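Local atomic coordinates of blue copper protein (Hyphomicrobium denitrificans, PDB entry 3EF4), a protein that binds a single type 1 copper ion in a cupredoxin fold and probably serves as a periplasmic electron carrier. Residues Lys39-Glu44 against Ala80-Met85. Numbering follows the deposited sequence. Where two conformers were deposited one is given.
Sequences KSHNAE and APHYGM. With CU (copper (II) ion), chain D.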
loop_
_atom_site.group_PDB
_atom_site.type_symbol
_atom_site.label_atom_id
_atom_site.label_comp_id
_atom_site.label_asym_id
_atom_site.label_seq_id
_atom_site.Cartn_x
_atom_site.Cartn_y
_atom_site.Cartn_z
ATOM N N LYS A 39 6.095 0.718 16.181
ATOM C CA LYS A 39 4.770 0.393 16.669
ATOM C C LYS A 39 3.766 1.497 16.334
ATOM O O LYS A 39 4.058 2.626 15.946
ATOM C CB LYS A 39 4.766 0.150 18.192
ATOM C CG LYS A 39 5.683 -1.002 18.574
ATOM C CD LYS A 39 5.712 -1.177 20.075
ATOM N N SER A 40 2.530 1.141 16.480
ATOM C CA SER A 40 1.349 2.014 16.394
ATOM C C SER A 40 0.931 2.289 14.967
ATOM O O SER A 40 0.358 3.363 14.726
ATOM C CB SER A 40 1.539 3.305 17.177
ATOM O OG SER A 40 1.869 2.980 18.536
ATOM N N HIS A 41 1.156 1.340 14.076
ATOM C CA HIS A 41 0.695 1.372 12.704
ATOM C C HIS A 41 -0.068 0.121 12.361
ATOM O O HIS A 41 -0.005 -0.862 13.076
ATOM C CB HIS A 41 1.871 1.480 11.758
ATOM C CG HIS A 41 2.767 2.652 11.985
ATOM N ND1 HIS A 41 2.418 3.926 11.573
ATOM C CD2 HIS A 41 3.973 2.726 12.610
ATOM C CE1 HIS A 41 3.389 4.731 11.924
ATOM N NE2 HIS A 41 4.363 4.048 12.562
ATOM N N ASN A 42 -0.783 0.117 11.262
ATOM C CA ASN A 42 -1.273 -1.097 10.666
ATOM C C ASN A 42 -1.217 -0.978 9.148
ATOM O O ASN A 42 -0.855 0.038 8.583
ATOM C CB ASN A 42 -2.657 -1.508 11.130
ATOM C CG ASN A 42 -3.821 -0.840 10.421
ATOM O OD1 ASN A 42 -3.749 0.320 10.052
ATOM N ND2 ASN A 42 -4.869 -1.627 10.240
ATOM N N ALA A 43 -1.647 -2.062 8.506
ATOM C CA ALA A 43 -1.833 -2.042 7.047
ATOM C C ALA A 43 -3.149 -2.724 6.755
ATOM O O ALA A 43 -3.433 -3.817 7.233
ATOM C CB ALA A 43 -0.711 -2.732 6.318
ATOM N N GLU A 44 -3.988 -2.064 5.982
ATOM C CA GLU A 44 -5.295 -2.605 5.583
ATOM C C GLU A 44 -5.680 -2.072 4.222
ATOM O O GLU A 44 -5.322 -0.950 3.821
ATOM C CB GLU A 44 -6.353 -2.288 6.633
ATOM C CG GLU A 44 -6.678 -0.808 6.790
ATOM C CD GLU A 44 -7.714 -0.633 7.856
ATOM O OE1 GLU A 44 -7.431 -0.857 9.026
ATOM O OE2 GLU A 44 -8.877 -0.326 7.568
ATOM N N ALA A 80 -4.547 2.803 9.185
ATOM C CA ALA A 80 -5.779 3.448 9.602
ATOM C C ALA A 80 -5.546 4.753 10.364
ATOM O O ALA A 80 -6.142 5.768 9.974
ATOM C CB ALA A 80 -6.618 2.508 10.456
ATOM N N PRO A 81 -4.765 4.831 11.409
ATOM C CA PRO A 81 -4.619 6.109 12.076
ATOM C C PRO A 81 -3.848 7.158 11.305
ATOM O O PRO A 81 -3.970 8.339 11.640
ATOM C CB PRO A 81 -3.853 5.716 13.354
ATOM C CG PRO A 81 -3.096 4.512 12.984
ATOM C CD PRO A 81 -4.031 3.714 12.085
ATOM N N HIS A 82 -3.043 6.737 10.328
ATOM C CA HIS A 82 -2.203 7.705 9.644
ATOM C C HIS A 82 -2.515 7.955 8.185
ATOM O O HIS A 82 -1.775 8.652 7.512
ATOM C CB HIS A 82 -0.720 7.359 9.794
ATOM C CG HIS A 82 -0.292 7.290 11.227
ATOM N ND1 HIS A 82 0.382 6.166 11.649
ATOM C CD2 HIS A 82 -0.381 8.139 12.251
ATOM C CE1 HIS A 82 0.658 6.355 12.944
ATOM N NE2 HIS A 82 0.172 7.536 13.322
ATOM N N TYR A 83 -3.634 7.436 7.694
ATOM C CA TYR A 83 -3.950 7.642 6.275
ATOM C C TYR A 83 -4.007 9.089 5.904
ATOM O O TYR A 83 -3.442 9.518 4.893
ATOM C CB TYR A 83 -5.271 6.986 5.956
ATOM C CG TYR A 83 -5.628 6.850 4.501
ATOM C CD1 TYR A 83 -4.699 6.629 3.508
ATOM C CD2 TYR A 83 -6.956 6.926 4.117
ATOM C CE1 TYR A 83 -5.065 6.497 2.206
ATOM C CE2 TYR A 83 -7.339 6.783 2.797
ATOM C CZ TYR A 83 -6.385 6.573 1.823
ATOM O OH TYR A 83 -6.703 6.424 0.508
ATOM N N GLY A 84 -4.648 9.885 6.758
ATOM C CA GLY A 84 -4.714 11.308 6.539
ATOM C C GLY A 84 -3.420 12.040 6.595
ATOM O O GLY A 84 -3.271 13.169 6.076
ATOM N N MET A 85 -2.401 11.455 7.194
ATOM C CA MET A 85 -1.052 11.960 7.257
ATOM C C MET A 85 -0.236 11.417 6.116
ATOM O O MET A 85 0.966 11.606 6.071
ATOM C CB MET A 85 -0.412 11.584 8.603
ATOM C CG MET A 85 -0.926 12.415 9.771
ATOM S SD MET A 85 -0.517 11.918 11.457
ATOM C CE MET A 85 -1.918 10.971 11.773
HETATM CU CU CU D . 0.744 4.463 10.600
#
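H41 and H82 meet through a shared copper ion, which each imidazole binds through ND1 at 2.0 Å. The two ligating nitrogens, H41 ND1 and H82 ND1, come within 3.0 Å of each other; because both nitrogens bind the metal, this is an approach of two ligands and not a hydrogen bond. The rings meet rim to rim, neither over the face of the other, with their planes at 57°. In both histidines CG stands beside the backbone N, anti to the carbonyl carbon, which helps bring ND1 of each ring to the copper, and the side chains cross at roughly a right angle. C79 SG and M87 SD complete the copper site, while N9 OD1 accepts a hydrogen bond at H41 NE2, on the far side of that ring from the metal.

Next to the histidines, S40 O lies 3.5 Å from H82 CE1, and CG of P81 sits over one face of the H82 ring, toward its rim. The second shell centres on N42, whose OD1 accepts a hydrogen bond from A80 N at 2.7 Å. The bond is nearly straight (171° at the hydrogen) and lies in the carbonyl plane of the amide. The other end of that amide is also engaged: N42 ND2 donates to E44 OE1 at 2.9 Å, on the anti lone pair of the carboxylate, and to G59 O, which together fix the rotation of the group. An alanine in place of N42 would probably leave A80 N and E44 OE1 without these partners and weaken the tie between the two ligand loops. This joining of the loop before strand 44-45 to the Cys-His-Met loop between strands 73-78 and 88-93 is characteristic of the type 1 copper site of cupredoxins.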